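Long-range contact in rubber oxygenase (Streptomyces sp., PDB 5O1L), which cleaves the double bonds of poly(cis-1,4-isoprene) rubber oxidatively with dioxygen, using a non-covalently bound b-type heme: residues 58-71 against 93-105. Residues are numbered along the deposited sequence; the frame is centred on the assembly and turned at random.
Sequences EADPVLAAVIDRGE and LPGDLREFMEHAR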
# COMPACT_ATOMS: atom_id res chain seq x y z
N GLU A 58 -2.14 18.61 -10.68
CA GLU A 58 -1.53 19.62 -9.83
C GLU A 58 -0.05 19.34 -9.61
O GLU A 58 0.77 20.25 -9.66
CB GLU A 58 -2.21 19.74 -8.46
CG GLU A 58 -3.66 20.21 -8.56
CD GLU A 58 -4.46 20.02 -7.27
OE1 GLU A 58 -4.09 19.25 -6.37
OE2 GLU A 58 -5.53 20.63 -7.13
N ALA A 59 0.32 18.12 -9.30
CA ALA A 59 1.69 17.80 -8.94
C ALA A 59 2.62 17.62 -10.14
O ALA A 59 3.80 17.95 -10.10
CB ALA A 59 1.78 16.54 -8.09
N ASP A 60 2.14 17.08 -11.23
CA ASP A 60 3.00 16.66 -12.31
C ASP A 60 3.84 17.82 -12.90
O ASP A 60 5.05 17.66 -13.01
CB ASP A 60 2.22 15.86 -13.37
CG ASP A 60 1.77 14.47 -12.88
OD1 ASP A 60 2.33 13.95 -11.91
OD2 ASP A 60 0.86 13.91 -13.54
N PRO A 61 3.19 18.92 -13.25
CA PRO A 61 3.99 20.03 -13.84
C PRO A 61 4.95 20.66 -12.84
O PRO A 61 6.03 21.11 -13.25
CB PRO A 61 2.93 21.03 -14.29
CG PRO A 61 1.64 20.60 -13.67
CD PRO A 61 1.73 19.17 -13.33
N VAL A 62 4.57 20.69 -11.57
CA VAL A 62 5.44 21.24 -10.54
C VAL A 62 6.70 20.43 -10.40
O VAL A 62 7.85 20.97 -10.37
CB VAL A 62 4.71 21.45 -9.21
CG1 VAL A 62 5.71 21.89 -8.14
CG2 VAL A 62 3.56 22.48 -9.41
N LEU A 63 6.57 19.12 -10.26
CA LEU A 63 7.72 18.27 -10.11
C LEU A 63 8.61 18.22 -11.33
O LEU A 63 9.83 18.15 -11.21
CB LEU A 63 7.34 16.87 -9.61
CG LEU A 63 7.34 16.74 -8.08
CD1 LEU A 63 8.71 16.94 -7.43
CD2 LEU A 63 6.32 17.65 -7.47
N ALA A 64 8.00 18.32 -12.52
CA ALA A 64 8.75 18.33 -13.75
C ALA A 64 9.63 19.60 -13.72
O ALA A 64 10.81 19.49 -14.06
CB ALA A 64 7.81 18.36 -14.94
N ALA A 65 9.09 20.72 -13.29
CA ALA A 65 9.83 22.01 -13.25
C ALA A 65 10.93 21.97 -12.22
O ALA A 65 12.09 22.34 -12.51
CB ALA A 65 8.92 23.16 -12.99
N VAL A 66 10.64 21.43 -11.03
CA VAL A 66 11.64 21.26 -9.99
C VAL A 66 12.82 20.41 -10.47
O VAL A 66 14.00 20.80 -10.31
CB VAL A 66 11.00 20.73 -8.69
CG1 VAL A 66 12.05 20.32 -7.67
CG2 VAL A 66 10.03 21.79 -8.15
N ILE A 67 12.56 19.31 -11.13
CA ILE A 67 13.59 18.44 -11.61
C ILE A 67 14.43 19.18 -12.72
O ILE A 67 15.64 19.22 -12.64
CB ILE A 67 13.03 17.13 -12.14
CG1 ILE A 67 12.52 16.31 -10.95
CG2 ILE A 67 14.08 16.34 -12.87
CD1 ILE A 67 11.54 15.20 -11.34
N ASP A 68 13.71 19.74 -13.68
CA ASP A 68 14.36 20.42 -14.83
C ASP A 68 15.16 21.66 -14.40
O ASP A 68 16.09 22.04 -15.11
CB ASP A 68 13.31 20.77 -15.89
CG ASP A 68 12.78 19.53 -16.62
OD1 ASP A 68 13.40 18.45 -16.51
OD2 ASP A 68 11.72 19.62 -17.29
N ARG A 69 14.80 22.32 -13.30
CA ARG A 69 15.58 23.46 -12.78
C ARG A 69 16.72 23.06 -11.90
O ARG A 69 17.46 23.95 -11.45
CB ARG A 69 14.69 24.46 -12.03
CG ARG A 69 13.68 25.18 -12.92
CD ARG A 69 12.95 26.35 -12.26
NE ARG A 69 12.41 25.96 -10.94
CZ ARG A 69 11.12 25.76 -10.60
NH1 ARG A 69 10.85 25.33 -9.36
NH2 ARG A 69 10.08 25.98 -11.40
N GLY A 70 16.98 21.77 -11.70
CA GLY A 70 18.08 21.29 -10.90
C GLY A 70 17.91 21.50 -9.41
O GLY A 70 18.87 21.51 -8.64
N GLU A 71 16.65 21.59 -8.96
CA GLU A 71 16.35 21.92 -7.58
C GLU A 71 16.15 20.70 -6.67
O GLU A 71 15.99 20.90 -5.45
CB GLU A 71 15.15 22.81 -7.51
CG GLU A 71 15.46 24.17 -8.09
CD GLU A 71 14.27 25.00 -8.36
OE1 GLU A 71 13.13 24.56 -8.09
OE2 GLU A 71 14.45 26.12 -8.88
N LEU A 93 11.79 26.90 0.07
CA LEU A 93 11.34 26.14 -1.08
C LEU A 93 11.08 27.01 -2.29
O LEU A 93 10.63 28.13 -2.13
CB LEU A 93 10.02 25.43 -0.70
CG LEU A 93 10.15 24.33 0.35
CD1 LEU A 93 8.73 23.95 0.75
CD2 LEU A 93 10.92 23.13 -0.19
N PRO A 94 11.26 26.46 -3.51
CA PRO A 94 10.81 27.16 -4.71
C PRO A 94 9.33 27.45 -4.61
O PRO A 94 8.57 26.63 -4.04
CB PRO A 94 10.99 26.15 -5.84
CG PRO A 94 11.70 24.97 -5.24
CD PRO A 94 11.74 25.09 -3.79
N GLY A 95 8.92 28.62 -5.06
CA GLY A 95 7.55 29.10 -4.85
C GLY A 95 6.45 28.21 -5.37
O GLY A 95 5.44 28.09 -4.70
N ASP A 96 6.63 27.66 -6.55
CA ASP A 96 5.62 26.78 -7.15
C ASP A 96 5.45 25.52 -6.31
O ASP A 96 4.30 25.08 -6.08
CB ASP A 96 5.89 26.44 -8.63
CG ASP A 96 7.33 25.93 -8.94
OD1 ASP A 96 8.26 25.77 -8.05
OD2 ASP A 96 7.54 25.63 -10.17
N LEU A 97 6.55 24.97 -5.82
CA LEU A 97 6.46 23.79 -4.96
C LEU A 97 5.87 24.16 -3.63
O LEU A 97 5.02 23.43 -3.06
CB LEU A 97 7.84 23.18 -4.81
CG LEU A 97 7.88 21.90 -3.98
CD1 LEU A 97 7.09 20.80 -4.65
CD2 LEU A 97 9.30 21.43 -3.76
N ARG A 98 6.25 25.27 -3.03
CA ARG A 98 5.64 25.69 -1.78
C ARG A 98 4.10 25.80 -1.90
O ARG A 98 3.37 25.24 -1.06
CB ARG A 98 6.18 27.03 -1.28
CG ARG A 98 5.55 27.43 0.05
CD ARG A 98 6.07 28.72 0.68
NE ARG A 98 6.32 29.79 -0.27
CZ ARG A 98 5.45 30.55 -0.94
NH1 ARG A 98 4.12 30.39 -0.84
NH2 ARG A 98 5.93 31.50 -1.74
N GLU A 99 3.65 26.43 -2.96
CA GLU A 99 2.22 26.60 -3.17
C GLU A 99 1.54 25.23 -3.32
O GLU A 99 0.49 25.01 -2.70
CB GLU A 99 1.98 27.46 -4.42
CG GLU A 99 0.57 27.68 -4.88
CD GLU A 99 0.54 28.71 -6.01
OE1 GLU A 99 0.76 28.34 -7.18
OE2 GLU A 99 0.38 29.90 -5.68
N PHE A 100 2.15 24.35 -4.10
CA PHE A 100 1.63 22.97 -4.26
C PHE A 100 1.52 22.33 -2.91
O PHE A 100 0.46 21.70 -2.60
CB PHE A 100 2.46 22.14 -5.22
CG PHE A 100 2.13 20.68 -5.15
CD1 PHE A 100 0.96 20.24 -5.77
CD2 PHE A 100 2.88 19.78 -4.36
CE1 PHE A 100 0.60 18.93 -5.64
CE2 PHE A 100 2.45 18.47 -4.22
CZ PHE A 100 1.32 18.08 -4.89
N MET A 101 2.55 22.37 -2.10
CA MET A 101 2.57 21.63 -0.83
C MET A 101 1.58 22.17 0.16
O MET A 101 0.95 21.40 0.92
CB MET A 101 4.00 21.61 -0.20
CG MET A 101 4.92 20.79 -1.03
SD MET A 101 6.61 20.73 -0.38
CE MET A 101 6.27 19.59 0.96
N GLU A 102 1.40 23.49 0.16
CA GLU A 102 0.45 24.11 1.09
C GLU A 102 -0.99 23.63 0.76
O GLU A 102 -1.79 23.45 1.67
CB GLU A 102 0.59 25.66 1.06
CG GLU A 102 1.55 26.15 2.17
CD GLU A 102 1.08 25.71 3.60
OE1 GLU A 102 -0.11 26.02 3.92
OE2 GLU A 102 1.81 25.02 4.44
N HIS A 103 -1.28 23.46 -0.52
CA HIS A 103 -2.56 22.95 -0.94
C HIS A 103 -2.69 21.44 -0.68
O HIS A 103 -3.71 20.97 -0.15
CB HIS A 103 -2.71 23.25 -2.43
CG HIS A 103 -4.05 22.90 -2.99
ND1 HIS A 103 -5.21 23.48 -2.53
CD2 HIS A 103 -4.41 22.04 -3.98
CE1 HIS A 103 -6.24 23.00 -3.21
NE2 HIS A 103 -5.78 22.12 -4.09
N ALA A 104 -1.61 20.71 -1.00
CA ALA A 104 -1.65 19.26 -0.88
C ALA A 104 -1.73 18.77 0.53
O ALA A 104 -2.23 17.63 0.76
CB ALA A 104 -0.44 18.69 -1.57
N ARG A 105 -1.32 19.55 1.52
CA ARG A 105 -1.36 19.11 2.88
C ARG A 105 -2.74 19.25 3.55
O ARG A 105 -2.93 18.81 4.66
CB ARG A 105 -0.24 19.80 3.67
CG ARG A 105 -0.64 21.24 3.96
CD ARG A 105 0.41 22.04 4.73
NE ARG A 105 0.72 21.40 5.99
CZ ARG A 105 1.72 21.67 6.80
NH1 ARG A 105 2.60 22.61 6.50
NH2 ARG A 105 1.86 20.93 7.87
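A near-antiparallel helix pair, 59-68 against 95-104, is joined at one end by a salt-bridge network in which the Arg69 guanidinium is held between the carboxylates of Asp96 and Glu71. Toward Asp96 the grip is end-on: NH2 of Arg69 meets OD2 of Asp96 at 2.8 Å, almost straight (169°), while Arg69 NH1 reaches the syn lone pair of Asp96 OD1 at 2.9 Å. The two planes are turned 35° apart, so this bidentate pair is not coplanar. Glu71 takes the side edge, its OE2 receiving Arg69 NE and its OE1 sharing NH1; two acids gripping one guanidinium would fix its rotation. The Arg69 chain, bent at chi3, sets the group where one face lies over its own last helical turn, near Ala65 O. That turn closes in a Schellman motif with Gly70 at positive phi, and just beyond it Glu71 slides past Pro94, the N-cap residue of helix 95-104, with Glu71 OE1 3.2 Å from Pro94 CG.

Axes 9.6 Å apart with 148° between their directions define the pairing, and between the helices the packing is apolar. Val62 crosses Leu97 at about a right angle, CG1 lying 3.9 Å from Leu97 CD1, and Val66 CG2 approaches Leu97 CB. Leu97 also touches Val75 of helix 72-79, which lies in the connection between the paired helices. Phe100, with CG anti to its N, brings CZ to within 3.6 Å of Ala59 CB, an oblique approach to the ring. Ala59 also packs on Ala199 of helix 187-204, the helix carrying His198, the inferred axial heme ligand. At this end Glu58 extends across His103: Glu58 OE2 lies at the edge of the His103 ring, 3.4 Å from His103 NE2, while Glu58 OE1 is salt-bridged to Arg195.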